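Local coordinates for protein DTDP-4-dehydrorhamnose reductase, rfbD ortholog (Clostridium acetobutylicum, PDB 1VL0) that probably reduces dTDP-6-deoxy-L-lyxo-4-hexulose to dTDP-L-rhamnose with a nicotinamide cofactor, as a member of the dTDP-4-dehydrorhamnose reductase family, at residues I108-E120 / V131-E145. Sequence-based numbering, arbitrary orientation.
With NAI (1,4-dihydronicotinamide adenine dinucleotide), chain D.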
ATOM      1  N   ILE A 108      -5.192  11.075 -11.724  1.00 32.44           N
ATOM      2  CA  ILE A 108      -4.411  12.061 -11.060  1.00 30.25           C
ATOM      3  C   ILE A 108      -2.931  11.865 -11.366  1.00 30.66           C
ATOM      4  O   ILE A 108      -2.404  10.749 -11.239  1.00 30.68           O
ATOM      5  CB  ILE A 108      -4.675  12.099  -9.518  1.00 31.86           C
ATOM      6  CG1 ILE A 108      -3.691  13.075  -8.860  1.00 34.12           C
ATOM      7  CG2 ILE A 108      -4.535  10.719  -8.845  1.00 31.35           C
ATOM      8  CD1 ILE A 108      -4.041  13.525  -7.534  1.00 34.90           C
ATOM      9  N   VAL A 109      -2.260  12.952 -11.781  1.00 30.45           N
ATOM     10  CA  VAL A 109      -0.807  12.968 -11.849  1.00 30.52           C
ATOM     11  C   VAL A 109      -0.332  13.745 -10.643  1.00 31.75           C
ATOM     12  O   VAL A 109      -0.740  14.855 -10.394  1.00 30.82           O
ATOM     13  CB  VAL A 109      -0.228  13.631 -13.102  1.00 30.16           C
ATOM     14  CG1 VAL A 109       1.264  13.633 -13.091  1.00 32.35           C
ATOM     15  CG2 VAL A 109      -0.695  12.913 -14.363  1.00 32.62           C
ATOM     16  N   GLN A 110       0.570  13.130  -9.903  1.00 30.77           N
ATOM     17  CA  GLN A 110       1.212  13.759  -8.729  1.00 31.90           C
ATOM     18  C   GLN A 110       2.737  13.855  -8.956  1.00 32.41           C
ATOM     19  O   GLN A 110       3.431  12.841  -9.138  1.00 32.44           O
ATOM     20  CB  GLN A 110       0.952  12.887  -7.526  1.00 33.82           C
ATOM     21  CG  GLN A 110       1.812  13.185  -6.286  1.00 31.44           C
ATOM     22  CD  GLN A 110       1.550  14.559  -5.723  1.00 38.73           C
ATOM     23  OE1 GLN A 110       0.553  15.223  -6.063  1.00 36.31           O
ATOM     24  NE2 GLN A 110       2.436  14.989  -4.846  1.00 39.22           N
ATOM     25  N   ILE A 111       3.240  15.067  -8.934  1.00 30.30           N
ATOM     26  CA  ILE A 111       4.630  15.270  -9.149  1.00 32.40           C
ATOM     27  C   ILE A 111       5.356  15.179  -7.794  1.00 32.05           C
ATOM     28  O   ILE A 111       4.934  15.792  -6.796  1.00 31.77           O
ATOM     29  CB  ILE A 111       4.915  16.649  -9.833  1.00 33.45           C
ATOM     30  CG1 ILE A 111       4.041  16.865 -11.078  1.00 29.83           C
ATOM     31  CG2 ILE A 111       6.419  16.717 -10.183  1.00 34.09           C
ATOM     32  CD1 ILE A 111       4.354  16.013 -12.279  1.00 29.80           C
ATOM     33  N   SER A 112       6.441  14.421  -7.772  1.00 32.92           N
ATOM     34  CA  SER A 112       7.159  14.159  -6.557  1.00 32.26           C
ATOM     35  C   SER A 112       8.679  14.364  -6.773  1.00 32.71           C
ATOM     36  O   SER A 112       9.111  15.008  -7.745  1.00 32.51           O
ATOM     37  CB  SER A 112       6.859  12.724  -6.055  1.00 32.39           C
ATOM     38  OG  SER A 112       7.258  12.505  -4.687  1.00 37.29           O
ATOM     39  N   THR A 113       9.483  13.792  -5.874  1.00 34.14           N
ATOM     40  CA  THR A 113      10.855  14.225  -5.651  1.00 32.52           C
ATOM     41  C   THR A 113      11.832  13.090  -5.367  1.00 34.20           C
ATOM     42  O   THR A 113      11.501  12.069  -4.777  1.00 35.64           O
ATOM     43  CB  THR A 113      10.883  15.304  -4.515  1.00 32.01           C
ATOM     44  OG1 THR A 113      12.232  15.746  -4.250  1.00 33.56           O
ATOM     45  CG2 THR A 113      10.390  14.754  -3.194  1.00 29.59           C
ATOM     46  N   ASP A 114      13.061  13.297  -5.800  1.00 33.93           N
ATOM     47  CA  ASP A 114      14.230  12.494  -5.380  1.00 36.55           C
ATOM     48  C   ASP A 114      14.539  12.567  -3.893  1.00 34.41           C
ATOM     49  O   ASP A 114      15.223  11.724  -3.372  1.00 36.93           O
ATOM     50  CB  ASP A 114      15.486  12.960  -6.182  1.00 38.09           C
ATOM     51  CG  ASP A 114      15.901  14.423  -5.877  1.00 45.50           C
ATOM     52  OD1 ASP A 114      15.048  15.333  -5.946  1.00 44.78           O
ATOM     53  OD2 ASP A 114      17.071  14.750  -5.561  1.00 51.83           O
ATOM     54  N   TYR A 115      14.002  13.551  -3.185  1.00 34.77           N
ATOM     55  CA  TYR A 115      14.191  13.618  -1.720  1.00 36.08           C
ATOM     56  C   TYR A 115      13.434  12.526  -0.944  1.00 34.95           C
ATOM     57  O   TYR A 115      13.518  12.462   0.271  1.00 34.28           O
ATOM     58  CB  TYR A 115      13.756  14.992  -1.173  1.00 40.39           C
ATOM     59  CG  TYR A 115      14.830  16.077  -1.259  1.00 41.55           C
ATOM     60  CD1 TYR A 115      15.234  16.569  -2.477  1.00 47.73           C
ATOM     61  CD2 TYR A 115      15.418  16.592  -0.118  1.00 50.12           C
ATOM     62  CE1 TYR A 115      16.199  17.540  -2.563  1.00 49.14           C
ATOM     63  CE2 TYR A 115      16.370  17.554  -0.191  1.00 48.53           C
ATOM     64  CZ  TYR A 115      16.757  18.032  -1.432  1.00 50.33           C
ATOM     65  OH  TYR A 115      17.731  19.002  -1.532  1.00 53.44           O
ATOM     66  N   VAL A 116      12.674  11.668  -1.629  1.00 34.77           N
ATOM     67  CA  VAL A 116      12.111  10.484  -0.956  1.00 33.75           C
ATOM     68  C   VAL A 116      13.182   9.455  -0.632  1.00 33.71           C
ATOM     69  O   VAL A 116      12.934   8.556   0.145  1.00 32.92           O
ATOM     70  CB  VAL A 116      10.956   9.821  -1.730  1.00 34.94           C
ATOM     71  CG1 VAL A 116       9.810  10.855  -1.973  1.00 33.46           C
ATOM     72  CG2 VAL A 116      11.400   9.218  -3.035  1.00 36.67           C
ATOM     73  N   PHE A 117      14.351   9.581  -1.237  1.00 34.28           N
ATOM     74  CA  PHE A 117      15.484   8.673  -1.001  1.00 36.42           C
ATOM     75  C   PHE A 117      16.468   9.309  -0.022  1.00 37.05           C
ATOM     76  O   PHE A 117      16.379  10.506   0.224  1.00 38.53           O
ATOM     77  CB  PHE A 117      16.137   8.349  -2.325  1.00 34.96           C
ATOM     78  CG  PHE A 117      15.210   7.654  -3.281  1.00 36.64           C
ATOM     79  CD1 PHE A 117      14.793   6.351  -3.041  1.00 36.08           C
ATOM     80  CD2 PHE A 117      14.747   8.290  -4.420  1.00 37.24           C
ATOM     81  CE1 PHE A 117      13.975   5.694  -3.941  1.00 33.67           C
ATOM     82  CE2 PHE A 117      13.900   7.643  -5.307  1.00 34.58           C
ATOM     83  CZ  PHE A 117      13.482   6.359  -5.050  1.00 33.77           C
ATOM     84  N   ASP A 118      17.324   8.506   0.597  1.00 38.35           N
ATOM     85  CA  ASP A 118      18.222   9.011   1.648  1.00 41.25           C
ATOM     86  C   ASP A 118      19.558   9.587   1.147  1.00 42.64           C
ATOM     87  O   ASP A 118      20.287  10.183   1.902  1.00 43.14           O
ATOM     88  CB  ASP A 118      18.483   7.957   2.746  1.00 42.94           C
ATOM     89  CG  ASP A 118      19.123   6.673   2.230  1.00 47.28           C
ATOM     90  OD1 ASP A 118      19.697   6.647   1.117  1.00 47.49           O
ATOM     91  OD2 ASP A 118      19.068   5.624   2.896  1.00 54.53           O
ATOM     92  N   GLY A 119      19.874   9.406  -0.134  1.00 44.50           N
ATOM     93  CA  GLY A 119      21.104   9.948  -0.691  1.00 43.76           C
ATOM     94  C   GLY A 119      22.333   9.095  -0.488  1.00 43.90           C
ATOM     95  O   GLY A 119      23.428   9.485  -0.827  1.00 41.19           O
ATOM     96  N   GLU A 120      22.161   7.907   0.049  1.00 44.67           N
ATOM     97  CA  GLU A 120      23.292   7.023   0.305  1.00 44.95           C
ATOM     98  C   GLU A 120      23.496   6.062  -0.833  1.00 45.11           C
ATOM     99  O   GLU A 120      24.412   5.306  -0.774  1.00 44.12           O
ATOM    100  CB  GLU A 120      23.096   6.265   1.635  1.00 47.40           C
ATOM    101  CG  GLU A 120      23.242   7.158   2.882  1.00 54.09           C
ATOM    102  CD  GLU A 120      24.565   7.934   2.880  1.00 66.54           C
ATOM    103  OE1 GLU A 120      25.650   7.288   2.966  1.00 73.99           O
ATOM    104  OE2 GLU A 120      24.526   9.192   2.745  1.00 71.58           O
ATOM    105  N   VAL A 131      12.488   3.788  -0.385  1.00 37.55           N
ATOM    106  CA  VAL A 131      12.440   5.171   0.030  1.00 35.96           C
ATOM    107  C   VAL A 131      12.890   5.266   1.469  1.00 37.35           C
ATOM    108  O   VAL A 131      12.803   4.281   2.213  1.00 40.32           O
ATOM    109  CB  VAL A 131      11.015   5.754  -0.155  1.00 35.02           C
ATOM    110  CG1 VAL A 131      10.622   5.677  -1.607  1.00 36.11           C
ATOM    111  CG2 VAL A 131      10.013   5.001   0.750  1.00 34.97           C
ATOM    112  N   ASN A 132      13.431   6.411   1.851  1.00 38.73           N
ATOM    113  CA  ASN A 132      13.959   6.627   3.204  1.00 38.49           C
ATOM    114  C   ASN A 132      14.269   8.129   3.437  1.00 38.64           C
ATOM    115  O   ASN A 132      15.410   8.521   3.712  1.00 38.38           O
ATOM    116  CB  ASN A 132      15.205   5.789   3.453  1.00 39.49           C
ATOM    117  CG  ASN A 132      15.658   5.849   4.895  1.00 43.00           C
ATOM    118  OD1 ASN A 132      14.838   6.024   5.772  1.00 38.64           O
ATOM    119  ND2 ASN A 132      16.964   5.708   5.143  1.00 35.50           N
ATOM    120  N   PRO A 133      13.236   8.976   3.351  1.00 37.82           N
ATOM    121  CA  PRO A 133      13.427  10.418   3.393  1.00 37.40           C
ATOM    122  C   PRO A 133      14.072  10.846   4.698  1.00 37.55           C
ATOM    123  O   PRO A 133      13.678  10.359   5.744  1.00 33.67           O
ATOM    124  CB  PRO A 133      12.003  10.974   3.276  1.00 39.91           C
ATOM    125  CG  PRO A 133      11.140   9.883   3.681  1.00 40.54           C
ATOM    126  CD  PRO A 133      11.825   8.612   3.267  1.00 38.71           C
ATOM    127  N   GLN A 134      15.027  11.770   4.604  1.00 38.56           N
ATOM    128  CA  GLN A 134      15.748  12.300   5.741  1.00 37.92           C
ATOM    129  C   GLN A 134      15.442  13.772   5.951  1.00 38.34           C
ATOM    130  O   GLN A 134      16.070  14.418   6.752  1.00 40.51           O
ATOM    131  CB  GLN A 134      17.250  12.155   5.508  1.00 39.10           C
ATOM    132  CG  GLN A 134      17.723  10.751   5.222  1.00 37.82           C
ATOM    133  CD  GLN A 134      17.494   9.827   6.396  1.00 44.83           C
ATOM    134  OE1 GLN A 134      17.880  10.127   7.530  1.00 49.89           O
ATOM    135  NE2 GLN A 134      16.829   8.700   6.128  1.00 49.33           N
ATOM    136  N   SER A 135      14.466  14.299   5.237  1.00 39.19           N
ATOM    137  CA  SER A 135      14.085  15.691   5.379  1.00 38.03           C
ATOM    138  C   SER A 135      12.575  15.811   5.561  1.00 36.72           C
ATOM    139  O   SER A 135      11.838  14.902   5.164  1.00 37.36           O
ATOM    140  CB  SER A 135      14.539  16.452   4.136  1.00 39.14           C
ATOM    141  OG  SER A 135      13.857  16.048   2.962  1.00 38.76           O
ATOM    142  N   ALA A 136      12.115  16.927   6.128  1.00 36.69           N
ATOM    143  CA  ALA A 136      10.647  17.245   6.144  1.00 37.91           C
ATOM    144  C   ALA A 136      10.041  17.332   4.750  1.00 37.81           C
ATOM    145  O   ALA A 136       8.936  16.871   4.481  1.00 36.33           O
ATOM    146  CB  ALA A 136      10.391  18.532   6.882  1.00 40.29           C
ATOM    147  N   TYR A 137      10.751  17.990   3.853  1.00 38.21           N
ATOM    148  CA  TYR A 137      10.299  18.064   2.489  1.00 35.77           C
ATOM    149  C   TYR A 137      10.104  16.659   1.931  1.00 36.49           C
ATOM    150  O   TYR A 137       9.057  16.332   1.398  1.00 34.42           O
ATOM    151  CB  TYR A 137      11.307  18.837   1.649  1.00 36.16           C
ATOM    152  CG  TYR A 137      10.959  18.872   0.181  1.00 31.73           C
ATOM    153  CD1 TYR A 137       9.793  19.498  -0.260  1.00 36.11           C
ATOM    154  CD2 TYR A 137      11.771  18.268  -0.756  1.00 34.14           C
ATOM    155  CE1 TYR A 137       9.477  19.514  -1.595  1.00 34.84           C
ATOM    156  CE2 TYR A 137      11.463  18.276  -2.119  1.00 37.61           C
ATOM    157  CZ  TYR A 137      10.337  18.876  -2.536  1.00 37.29           C
ATOM    158  OH  TYR A 137      10.055  18.881  -3.889  1.00 40.79           O
ATOM    159  N   GLY A 138      11.119  15.806   2.059  1.00 35.88           N
ATOM    160  CA  GLY A 138      11.004  14.463   1.510  1.00 35.06           C
ATOM    161  C   GLY A 138       9.904  13.621   2.158  1.00 34.10           C
ATOM    162  O   GLY A 138       9.181  12.865   1.504  1.00 33.46           O
ATOM    163  N   LYS A 139       9.794  13.737   3.466  1.00 33.64           N
ATOM    164  CA  LYS A 139       8.846  12.939   4.232  1.00 34.79           C
ATOM    165  C   LYS A 139       7.416  13.316   3.866  1.00 31.34           C
ATOM    166  O   LYS A 139       6.582  12.459   3.661  1.00 29.99           O
ATOM    167  CB  LYS A 139       9.097  13.140   5.734  1.00 36.22           C
ATOM    168  CG  LYS A 139       7.976  12.619   6.654  1.00 46.12           C
ATOM    169  CD  LYS A 139       7.693  11.089   6.499  1.00 50.79           C
ATOM    170  CE  LYS A 139       6.656  10.616   7.544  1.00 49.06           C
ATOM    171  NZ  LYS A 139       6.476   9.110   7.564  1.00 49.61           N
ATOM    172  N   THR A 140       7.159  14.610   3.784  1.00 32.89           N
ATOM    173  CA  THR A 140       5.809  15.120   3.418  1.00 31.53           C
ATOM    174  C   THR A 140       5.423  14.839   1.975  1.00 32.69           C
ATOM    175  O   THR A 140       4.281  14.540   1.698  1.00 33.41           O
ATOM    176  CB  THR A 140       5.690  16.635   3.688  1.00 32.83           C
ATOM    177  OG1 THR A 140       6.647  17.389   2.898  1.00 34.08           O
ATOM    178  CG2 THR A 140       5.965  16.944   5.174  1.00 34.12           C
ATOM    179  N   LYS A 141       6.372  14.949   1.052  1.00 33.54           N
ATOM    180  CA  LYS A 141       6.119  14.577  -0.339  1.00 33.69           C
ATOM    181  C   LYS A 141       5.868  13.073  -0.428  1.00 32.64           C
ATOM    182  O   LYS A 141       5.018  12.642  -1.157  1.00 32.73           O
ATOM    183  CB  LYS A 141       7.296  14.937  -1.252  1.00 34.60           C
ATOM    184  CG  LYS A 141       7.571  16.414  -1.424  1.00 33.50           C
ATOM    185  CD  LYS A 141       6.467  17.086  -2.284  1.00 36.43           C
ATOM    186  CE  LYS A 141       6.469  16.606  -3.742  1.00 36.64           C
ATOM    187  NZ  LYS A 141       5.397  17.296  -4.519  1.00 38.41           N
ATOM    188  N   LEU A 142       6.607  12.268   0.314  1.00 32.65           N
ATOM    189  CA  LEU A 142       6.358  10.811   0.313  1.00 32.81           C
ATOM    190  C   LEU A 142       4.952  10.436   0.790  1.00 33.98           C
ATOM    191  O   LEU A 142       4.291   9.593   0.215  1.00 31.79           O
ATOM    192  CB  LEU A 142       7.374  10.071   1.160  1.00 35.34           C
ATOM    193  CG  LEU A 142       7.167   8.553   1.226  1.00 36.59           C
ATOM    194  CD1 LEU A 142       7.401   7.875  -0.070  1.00 36.69           C
ATOM    195  CD2 LEU A 142       8.097   7.958   2.270  1.00 34.75           C
ATOM    196  N   GLU A 143       4.516  11.059   1.862  1.00 34.39           N
ATOM    197  CA  GLU A 143       3.196  10.795   2.373  1.00 34.51           C
ATOM    198  C   GLU A 143       2.144  11.218   1.353  1.00 32.55           C
ATOM    199  O   GLU A 143       1.109  10.565   1.226  1.00 33.52           O
ATOM    200  CB  GLU A 143       2.989  11.478   3.736  1.00 34.88           C
ATOM    201  CG  GLU A 143       3.869  10.869   4.828  1.00 41.12           C
ATOM    202  CD  GLU A 143       3.587   9.397   5.107  1.00 47.26           C
ATOM    203  OE1 GLU A 143       2.443   8.895   4.793  1.00 48.41           O
ATOM    204  OE2 GLU A 143       4.504   8.755   5.683  1.00 52.26           O
ATOM    205  N   GLY A 144       2.436  12.272   0.619  1.00 32.26           N
ATOM    206  CA  GLY A 144       1.577  12.689  -0.520  1.00 29.51           C
ATOM    207  C   GLY A 144       1.460  11.555  -1.514  1.00 32.87           C
ATOM    208  O   GLY A 144       0.398  11.218  -1.919  1.00 31.87           O
ATOM    209  N   GLU A 145       2.586  10.923  -1.877  1.00 34.07           N
ATOM    210  CA  GLU A 145       2.566   9.767  -2.794  1.00 33.87           C
ATOM    211  C   GLU A 145       1.687   8.650  -2.265  1.00 33.36           C
ATOM    212  O   GLU A 145       0.886   8.072  -3.001  1.00 32.12           O
ATOM    213  CB  GLU A 145       3.959   9.173  -3.004  1.00 34.01           C
ATOM    214  CG  GLU A 145       4.986  10.077  -3.644  1.00 36.68           C
ATOM    215  CD  GLU A 145       6.254   9.324  -4.064  1.00 38.42           C
ATOM    216  OE1 GLU A 145       6.257   8.082  -3.928  1.00 40.86           O
ATOM    217  OE2 GLU A 145       7.215   9.983  -4.528  1.00 38.66           O
TER
HETATM  218  PA  NAI D 300       7.013  26.014  -8.237  0.50 41.38           P
HETATM  219  O1A NAI D 300       7.500  26.336  -6.852  0.50 39.89           O
HETATM  220  O2A NAI D 300       7.719  26.778  -9.330  0.50 22.07           O
HETATM  221  O5B NAI D 300       5.418  26.191  -8.215  0.50 38.92           O
HETATM  222  C5B NAI D 300       4.698  25.524  -7.197  0.50 34.22           C
HETATM  223  C4B NAI D 300       3.305  26.118  -7.037  0.50 23.79           C
HETATM  224  O4B NAI D 300       2.748  25.702  -5.792  0.50 22.31           O
HETATM  225  C3B NAI D 300       3.239  27.643  -6.984  0.50 31.62           C
HETATM  226  O3B NAI D 300       2.574  28.150  -8.126  0.50 33.56           O
HETATM  227  C2B NAI D 300       2.457  27.895  -5.686  0.50 32.58           C
HETATM  228  O2B NAI D 300       1.698  29.096  -5.655  0.50 40.42           O
HETATM  229  C1B NAI D 300       1.660  26.588  -5.614  0.50 29.17           C
HETATM  230  N9A NAI D 300       0.856  26.320  -4.407  0.50 25.84           N
HETATM  231  C8A NAI D 300       1.296  26.452  -3.120  0.50 30.37           C
HETATM  232  N7A NAI D 300       0.277  26.149  -2.291  0.50 32.83           N
HETATM  233  C5A NAI D 300      -0.828  25.842  -3.009  0.50 33.36           C
HETATM  234  C6A NAI D 300      -2.119  25.472  -2.628  0.50 24.76           C
HETATM  235  N6A NAI D 300      -2.459  25.389  -1.351  0.50 22.53           N
HETATM  236  N1A NAI D 300      -3.058  25.208  -3.599  0.50 27.32           N
HETATM  237  C2A NAI D 300      -2.707  25.300  -4.950  0.50 31.71           C
HETATM  238  N3A NAI D 300      -1.448  25.692  -5.329  0.50 24.65           N
HETATM  239  C4A NAI D 300      -0.492  25.950  -4.369  0.50 36.36           C
HETATM  240  O3  NAI D 300       7.115  24.426  -8.440  0.50 40.14           O
HETATM  241  PN  NAI D 300       7.987  23.632  -9.548  0.50 39.16           P
HETATM  242  O1N NAI D 300       7.235  23.500 -10.811  0.50 20.82           O
HETATM  243  O2N NAI D 300       9.395  24.074  -9.431  0.50 29.88           O
HETATM  244  O5D NAI D 300       7.810  22.143  -8.940  0.50 42.09           O
HETATM  245  C5D NAI D 300       6.845  21.278  -9.525  0.50 37.26           C
HETATM  246  C4D NAI D 300       6.868  19.951  -8.813  0.50 41.95           C
HETATM  247  O4D NAI D 300       8.173  19.338  -8.882  0.50 37.93           O
HETATM  248  C3D NAI D 300       6.496  20.072  -7.336  0.50 41.45           C
HETATM  249  O3D NAI D 300       5.520  19.090  -7.132  0.50 37.29           O
HETATM  250  C2D NAI D 300       7.783  19.779  -6.565  0.50 39.39           C
HETATM  251  O2D NAI D 300       7.662  19.144  -5.296  0.50 22.87           O
HETATM  252  C1D NAI D 300       8.506  18.876  -7.571  0.50 43.27           C
HETATM  253  N1N NAI D 300       9.962  18.910  -7.454  0.50 39.67           N
HETATM  254  C2N NAI D 300      10.637  20.036  -7.867  0.50 38.61           C
HETATM  255  C3N NAI D 300      12.027  20.039  -7.771  0.50 45.79           C
HETATM  256  C7N NAI D 300      12.785  21.329  -7.867  0.50 50.89           C
HETATM  257  O7N NAI D 300      14.170  21.249  -8.073  0.50 35.62           O
HETATM  258  N7N NAI D 300      12.149  22.503  -7.760  0.50 56.31           N
HETATM  259  C4N NAI D 300      12.699  18.914  -7.272  0.50 44.32           C
HETATM  260  C5N NAI D 300      12.000  17.781  -6.856  0.50 26.17           C
HETATM  261  C6N NAI D 300      10.613  17.817  -6.962  0.50 37.81           C
HETATM  262  O   HOH W   1       3.130  17.251  -3.148  1.00 36.66           O
HETATM  263  O   HOH W   2       4.583  13.582  -3.648  1.00 40.34           O
HETATM  264  O   HOH W   3      14.981  13.604   2.246  1.00 41.80           O
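Lys141 NZ spreads three N-H over four acceptors, at least two sharing a proton: the backbone O of Ile111 at 2.8 Å, the ribose hydroxyl oxygens O2D and O3D of the dihydronicotinamide cofactor, and a water. Bends at chi2 and chi3 (-71° and -67°) bring NZ to the carbonyl and ribose; CB and CG lie against Thr113 CG2. Tyr137 OH shares a 2.8 Å hydrogen bond with the same O2D; together the two residues form the Tyr-x-x-x-Lys signature of extended short-chain dehydrogenases, one helical turn apart. The edge of the Tyr137 ring meets the face of Tyr115 in a T-shaped stack, planes at 76°, while Thr113 OG1, drawn into an ST turn by Tyr115 N, approaches Tyr137 CE2. Further along the helix, Ser112 OG donates to the anti lone pair of Glu145 OE2 (2.5 Å), and Arg159 takes the other carboxylate oxygen in a salt bridge. Beyond the strand, Val116 O receives Asn132 N at 2.8 Å, and Ser135 OG caps the helix through Gly138 N. Helix 136-145 runs roughly antiparallel to strand 108-113 in the Rossmann-type fold, with helices 76-81 and 83-104 packed alongside and strands 66-69 and 155-164 flanking strand 107-113 in the sheet.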